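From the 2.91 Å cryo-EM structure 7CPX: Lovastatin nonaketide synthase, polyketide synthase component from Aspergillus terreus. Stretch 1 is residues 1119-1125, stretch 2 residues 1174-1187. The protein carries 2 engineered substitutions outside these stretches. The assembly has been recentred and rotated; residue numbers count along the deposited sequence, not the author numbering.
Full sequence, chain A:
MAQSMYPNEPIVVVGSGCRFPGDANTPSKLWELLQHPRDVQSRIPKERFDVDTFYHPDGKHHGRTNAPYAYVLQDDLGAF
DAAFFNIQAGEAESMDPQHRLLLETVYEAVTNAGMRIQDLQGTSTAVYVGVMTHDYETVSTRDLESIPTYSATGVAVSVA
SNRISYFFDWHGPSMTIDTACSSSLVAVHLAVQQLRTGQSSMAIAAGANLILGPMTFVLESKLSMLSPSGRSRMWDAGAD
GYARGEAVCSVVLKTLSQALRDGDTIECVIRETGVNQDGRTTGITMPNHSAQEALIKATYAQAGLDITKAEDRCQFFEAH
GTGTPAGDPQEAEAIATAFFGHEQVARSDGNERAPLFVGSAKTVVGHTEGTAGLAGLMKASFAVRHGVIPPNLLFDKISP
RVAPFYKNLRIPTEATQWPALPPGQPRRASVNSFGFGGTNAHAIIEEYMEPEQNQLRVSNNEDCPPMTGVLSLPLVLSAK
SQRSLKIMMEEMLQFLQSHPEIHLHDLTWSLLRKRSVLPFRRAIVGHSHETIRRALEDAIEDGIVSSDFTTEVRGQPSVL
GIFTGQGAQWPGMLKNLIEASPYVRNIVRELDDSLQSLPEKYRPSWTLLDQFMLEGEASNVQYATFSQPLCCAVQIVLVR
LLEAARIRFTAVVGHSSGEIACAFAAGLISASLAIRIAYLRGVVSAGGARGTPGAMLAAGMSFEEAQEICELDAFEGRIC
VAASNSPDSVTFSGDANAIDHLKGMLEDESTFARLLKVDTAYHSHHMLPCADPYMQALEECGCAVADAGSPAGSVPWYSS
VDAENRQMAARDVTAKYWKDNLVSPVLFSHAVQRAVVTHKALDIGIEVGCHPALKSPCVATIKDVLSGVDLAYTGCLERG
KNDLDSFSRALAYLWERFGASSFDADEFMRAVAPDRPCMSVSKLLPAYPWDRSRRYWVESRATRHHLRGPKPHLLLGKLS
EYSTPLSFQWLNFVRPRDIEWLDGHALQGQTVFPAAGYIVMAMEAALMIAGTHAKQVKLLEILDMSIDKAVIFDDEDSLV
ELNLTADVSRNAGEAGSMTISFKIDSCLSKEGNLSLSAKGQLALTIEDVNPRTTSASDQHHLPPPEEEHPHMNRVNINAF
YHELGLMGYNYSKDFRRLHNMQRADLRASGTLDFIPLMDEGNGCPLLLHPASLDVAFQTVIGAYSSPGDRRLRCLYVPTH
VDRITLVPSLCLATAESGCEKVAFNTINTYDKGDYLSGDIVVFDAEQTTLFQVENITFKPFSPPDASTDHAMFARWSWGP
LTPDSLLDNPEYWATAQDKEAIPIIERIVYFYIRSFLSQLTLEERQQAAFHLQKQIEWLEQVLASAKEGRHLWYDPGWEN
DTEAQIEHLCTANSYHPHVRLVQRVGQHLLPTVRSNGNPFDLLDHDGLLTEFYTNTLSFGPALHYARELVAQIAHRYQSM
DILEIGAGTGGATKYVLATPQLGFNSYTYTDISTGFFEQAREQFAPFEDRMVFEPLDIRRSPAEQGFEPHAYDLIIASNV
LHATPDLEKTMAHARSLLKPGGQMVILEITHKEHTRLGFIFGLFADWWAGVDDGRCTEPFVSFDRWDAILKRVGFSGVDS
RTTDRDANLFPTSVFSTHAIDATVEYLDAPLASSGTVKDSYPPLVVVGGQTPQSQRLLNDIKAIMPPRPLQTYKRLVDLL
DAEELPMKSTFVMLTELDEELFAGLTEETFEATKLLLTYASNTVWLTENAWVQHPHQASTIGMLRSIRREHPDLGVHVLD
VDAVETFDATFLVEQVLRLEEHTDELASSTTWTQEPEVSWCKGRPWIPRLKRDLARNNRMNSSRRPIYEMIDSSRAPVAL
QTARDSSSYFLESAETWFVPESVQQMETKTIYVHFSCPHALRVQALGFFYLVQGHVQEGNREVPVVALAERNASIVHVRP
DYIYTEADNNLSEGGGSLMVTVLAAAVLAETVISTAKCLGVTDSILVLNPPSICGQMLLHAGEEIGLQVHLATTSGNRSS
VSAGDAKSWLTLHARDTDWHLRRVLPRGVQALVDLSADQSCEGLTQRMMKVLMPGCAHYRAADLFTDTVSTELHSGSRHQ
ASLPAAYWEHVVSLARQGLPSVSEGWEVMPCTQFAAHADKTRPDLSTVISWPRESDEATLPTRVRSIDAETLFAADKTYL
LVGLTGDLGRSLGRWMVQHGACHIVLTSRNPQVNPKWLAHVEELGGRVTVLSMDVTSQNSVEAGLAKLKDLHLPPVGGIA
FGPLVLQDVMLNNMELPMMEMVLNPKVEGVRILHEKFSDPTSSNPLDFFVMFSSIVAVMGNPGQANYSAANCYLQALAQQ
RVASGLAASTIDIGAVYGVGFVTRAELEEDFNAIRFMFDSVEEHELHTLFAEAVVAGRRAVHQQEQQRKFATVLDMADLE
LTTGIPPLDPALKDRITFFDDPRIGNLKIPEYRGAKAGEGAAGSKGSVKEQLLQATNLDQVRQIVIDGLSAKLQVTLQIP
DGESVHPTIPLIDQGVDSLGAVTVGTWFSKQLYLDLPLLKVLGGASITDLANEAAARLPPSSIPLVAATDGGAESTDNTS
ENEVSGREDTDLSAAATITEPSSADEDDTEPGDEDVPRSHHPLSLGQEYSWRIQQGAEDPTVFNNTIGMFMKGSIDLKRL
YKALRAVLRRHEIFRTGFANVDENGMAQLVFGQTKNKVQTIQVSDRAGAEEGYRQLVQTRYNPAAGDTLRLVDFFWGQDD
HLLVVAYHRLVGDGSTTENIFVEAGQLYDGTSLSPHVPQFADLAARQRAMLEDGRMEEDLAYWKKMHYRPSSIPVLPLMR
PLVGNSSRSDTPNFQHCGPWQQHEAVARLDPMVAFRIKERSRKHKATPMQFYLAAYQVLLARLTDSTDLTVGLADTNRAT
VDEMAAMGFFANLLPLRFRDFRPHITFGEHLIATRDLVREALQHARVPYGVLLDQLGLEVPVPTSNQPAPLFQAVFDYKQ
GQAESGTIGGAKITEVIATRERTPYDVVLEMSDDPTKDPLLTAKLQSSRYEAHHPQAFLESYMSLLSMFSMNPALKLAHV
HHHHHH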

# COMPACT_ATOMS: atom_id res chain seq x y z
N ALA A 1119 34.30 12.83 -25.29
CA ALA A 1119 33.59 13.86 -26.04
C ALA A 1119 32.09 13.64 -26.01
O ALA A 1119 31.31 14.59 -25.95
CB ALA A 1119 34.09 13.91 -27.48
N PHE A 1120 31.66 12.37 -26.07
CA PHE A 1120 30.24 12.07 -26.01
C PHE A 1120 29.62 12.59 -24.72
O PHE A 1120 28.61 13.30 -24.74
CB PHE A 1120 30.03 10.56 -26.13
CG PHE A 1120 28.61 10.11 -25.93
CD1 PHE A 1120 27.65 10.36 -26.89
CD2 PHE A 1120 28.25 9.42 -24.79
CE1 PHE A 1120 26.35 9.95 -26.71
CE2 PHE A 1120 26.94 9.01 -24.60
CZ PHE A 1120 25.99 9.27 -25.57
N TYR A 1121 30.25 12.28 -23.58
CA TYR A 1121 29.71 12.74 -22.31
C TYR A 1121 29.90 14.24 -22.13
O TYR A 1121 29.09 14.89 -21.46
CB TYR A 1121 30.36 11.98 -21.15
CG TYR A 1121 29.81 10.58 -20.98
CD1 TYR A 1121 28.52 10.38 -20.52
CD2 TYR A 1121 30.57 9.47 -21.29
CE1 TYR A 1121 28.01 9.12 -20.36
CE2 TYR A 1121 30.07 8.20 -21.14
CZ TYR A 1121 28.78 8.03 -20.67
OH TYR A 1121 28.27 6.76 -20.51
N HIS A 1122 30.94 14.82 -22.73
CA HIS A 1122 31.09 16.27 -22.70
C HIS A 1122 29.91 16.95 -23.39
O HIS A 1122 29.31 17.88 -22.85
CB HIS A 1122 32.40 16.68 -23.36
CG HIS A 1122 32.54 18.16 -23.57
ND1 HIS A 1122 32.44 19.07 -22.54
CD2 HIS A 1122 32.76 18.88 -24.69
CE1 HIS A 1122 32.60 20.29 -23.02
NE2 HIS A 1122 32.79 20.20 -24.32
N GLU A 1123 29.56 16.47 -24.59
CA GLU A 1123 28.40 17.03 -25.28
C GLU A 1123 27.13 16.78 -24.49
O GLU A 1123 26.27 17.67 -24.38
CB GLU A 1123 28.29 16.42 -26.68
CG GLU A 1123 27.40 17.21 -27.62
CD GLU A 1123 27.18 16.51 -28.95
OE1 GLU A 1123 27.28 15.27 -28.99
OE2 GLU A 1123 26.92 17.20 -29.95
N LEU A 1124 26.99 15.58 -23.93
CA LEU A 1124 25.81 15.28 -23.12
C LEU A 1124 25.67 16.27 -21.97
O LEU A 1124 24.57 16.77 -21.70
CB LEU A 1124 25.89 13.84 -22.61
CG LEU A 1124 25.62 12.71 -23.60
CD1 LEU A 1124 25.34 11.42 -22.83
CD2 LEU A 1124 24.46 13.02 -24.53
N GLY A 1125 26.77 16.56 -21.28
CA GLY A 1125 26.73 17.57 -20.24
C GLY A 1125 26.39 18.94 -20.78
O GLY A 1125 25.65 19.70 -20.15
N ASP A 1174 21.22 2.91 -17.20
CA ASP A 1174 21.17 4.28 -17.70
C ASP A 1174 22.21 4.50 -18.79
O ASP A 1174 21.97 5.25 -19.74
CB ASP A 1174 21.37 5.26 -16.56
CG ASP A 1174 20.81 6.63 -16.87
OD1 ASP A 1174 19.57 6.79 -16.81
OD2 ASP A 1174 21.60 7.55 -17.17
N VAL A 1175 23.38 3.87 -18.68
CA VAL A 1175 24.37 3.93 -19.75
C VAL A 1175 23.83 3.26 -21.00
O VAL A 1175 24.02 3.74 -22.12
CB VAL A 1175 25.69 3.30 -19.29
CG1 VAL A 1175 26.61 3.07 -20.48
CG2 VAL A 1175 26.36 4.19 -18.27
N ALA A 1176 23.15 2.12 -20.83
CA ALA A 1176 22.51 1.47 -21.97
C ALA A 1176 21.53 2.43 -22.64
O ALA A 1176 21.46 2.49 -23.87
CB ALA A 1176 21.79 0.20 -21.51
N PHE A 1177 20.77 3.17 -21.84
CA PHE A 1177 19.87 4.18 -22.41
C PHE A 1177 20.66 5.26 -23.14
O PHE A 1177 20.27 5.69 -24.23
CB PHE A 1177 19.02 4.81 -21.30
CG PHE A 1177 18.09 3.84 -20.63
CD1 PHE A 1177 17.85 2.59 -21.16
CD2 PHE A 1177 17.45 4.20 -19.46
CE1 PHE A 1177 17.00 1.71 -20.54
CE2 PHE A 1177 16.59 3.32 -18.83
CZ PHE A 1177 16.37 2.07 -19.37
N GLN A 1178 21.77 5.71 -22.55
CA GLN A 1178 22.63 6.68 -23.21
C GLN A 1178 23.10 6.17 -24.57
O GLN A 1178 23.41 6.97 -25.46
CB GLN A 1178 23.84 7.01 -22.34
CG GLN A 1178 23.51 7.67 -21.02
CD GLN A 1178 24.66 7.59 -20.04
OE1 GLN A 1178 25.77 7.20 -20.41
NE2 GLN A 1178 24.40 7.93 -18.79
N THR A 1179 23.19 4.85 -24.72
CA THR A 1179 23.55 4.29 -26.01
C THR A 1179 22.54 4.69 -27.08
O THR A 1179 22.91 4.89 -28.25
CB THR A 1179 23.66 2.77 -25.94
OG1 THR A 1179 22.37 2.21 -25.64
CG2 THR A 1179 24.65 2.35 -24.87
N VAL A 1180 21.27 4.80 -26.71
CA VAL A 1180 20.25 5.24 -27.67
C VAL A 1180 20.56 6.66 -28.14
O VAL A 1180 20.49 6.96 -29.34
CB VAL A 1180 18.85 5.15 -27.04
CG1 VAL A 1180 17.82 5.78 -27.96
CG2 VAL A 1180 18.49 3.71 -26.75
N ILE A 1181 20.90 7.54 -27.21
CA ILE A 1181 21.25 8.91 -27.58
C ILE A 1181 22.49 8.91 -28.46
O ILE A 1181 22.56 9.64 -29.46
CB ILE A 1181 21.46 9.76 -26.32
CG1 ILE A 1181 20.13 9.96 -25.60
CG2 ILE A 1181 22.08 11.10 -26.68
CD1 ILE A 1181 20.27 10.38 -24.16
N GLY A 1182 23.48 8.09 -28.12
CA GLY A 1182 24.67 8.00 -28.94
C GLY A 1182 24.35 7.61 -30.37
O GLY A 1182 24.84 8.22 -31.32
N ALA A 1183 23.51 6.59 -30.53
CA ALA A 1183 23.04 6.24 -31.87
C ALA A 1183 22.32 7.41 -32.51
O ALA A 1183 22.39 7.61 -33.73
CB ALA A 1183 22.12 5.02 -31.80
N TYR A 1184 21.61 8.20 -31.70
CA TYR A 1184 20.89 9.35 -32.22
C TYR A 1184 21.83 10.50 -32.55
O TYR A 1184 21.63 11.20 -33.55
CB TYR A 1184 19.84 9.80 -31.19
CG TYR A 1184 19.22 11.14 -31.47
CD1 TYR A 1184 18.12 11.26 -32.31
CD2 TYR A 1184 19.71 12.29 -30.87
CE1 TYR A 1184 17.54 12.49 -32.55
CE2 TYR A 1184 19.14 13.52 -31.11
CZ TYR A 1184 18.06 13.62 -31.95
OH TYR A 1184 17.49 14.84 -32.20
N SER A 1185 22.86 10.70 -31.73
CA SER A 1185 23.74 11.86 -31.87
C SER A 1185 25.18 11.44 -31.66
O SER A 1185 25.50 10.70 -30.73
CB SER A 1185 23.36 12.94 -30.86
OG SER A 1185 24.20 14.07 -30.99
N SER A 1186 26.06 11.93 -32.53
CA SER A 1186 27.49 11.75 -32.38
C SER A 1186 28.07 12.84 -31.49
O SER A 1186 27.47 13.91 -31.33
CB SER A 1186 28.18 11.78 -33.74
OG SER A 1186 28.40 13.12 -34.17
N PRO A 1187 29.23 12.62 -30.89
CA PRO A 1187 29.87 13.70 -30.13
C PRO A 1187 30.21 14.87 -31.04
O PRO A 1187 30.67 14.69 -32.17
CB PRO A 1187 31.13 13.03 -29.56
CG PRO A 1187 31.40 11.89 -30.47
CD PRO A 1187 30.05 11.40 -30.90

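The contact centres on Phe1120, whose ring leaves one helix and reaches the side of another that runs at right angles to it. The two axes come no nearer than 11.6 Å, and the ring of Phe1120 spans much of the space between them. The CA-to-CB bond of Phe1120 points sideways, but the t rotamer (chi1 174°) carries the ring onto the second helix. There CE1 lies 3.4 Å from CA of Gly1182, an approach eased by glycine: an ideal CB placed on Gly1182 would itself sit only 3.4 Å from CE1 of Phe1120, a tight fit. Around the ring edge lie backbone atoms, among them O of Gln1178, 3.5 Å from Phe1120 CZ. That oxygen already accepts the helical hydrogen bond from N of Gly1182, so its polar need is met although the ring packs against it.

Beside the phenylalanine, Leu1124, one helical turn later, extends the same apolar surface. Its CB points toward the other stretch, and its CD2 meets CG2 of Ile1181 at 3.7 Å. The same CG2 of Ile1181 lies 4.4 Å from CE1 of Phe1120, so this beta-branched side chain touches both hydrophobic neighbours.

The second stretch leaves helical geometry at Ser1185, and the extended segment that follows brings Pro1187 beside the first helix. Here the backbones come closest, with CA of Phe1120 and CA of Pro1187 4.4 Å apart. The compact proline ring suits so narrow a space: its CB lies 3.7 Å from CB of Ala1119 and 3.6 Å from N of Phe1120. The small methyl of Ala1119 covers part of the proline without holding the chains apart.

Polar groups complete the contact. Tyr1121, in the m rotamer, sends its hydroxyl to the second helix, where OH donates a hydrogen bond to OE1 of Gln1178 at 2.5 Å, with the acceptor near the plane of the ring. Tyrosine combines the necessary length with a polar tip, while the amide of Gln1178 offers an acceptor and a donor together: its NE2 bonds to OD2 of Asp1174 at 3.3 Å, which helps to orient the group. Val1175 adds an apolar neighbour, with CG2 3.9 Å from OH of Tyr1121.

Glu1123 reaches the loop through an extended chain, t at both chi1 and chi2, long enough to bring a carboxylate oxygen to the loop backbone. Its OE1 lies 2.7 Å from O of Ser1186 and 3.2 Å from CA of Pro1187, while OE2 is hydrogen-bonded elsewhere in the structure. Glu1123, Tyr1121 and Gln1178 are all buried, so even this polar edge is shielded from solvent. Altogether the two stretches bury 461 Å², counting both sides.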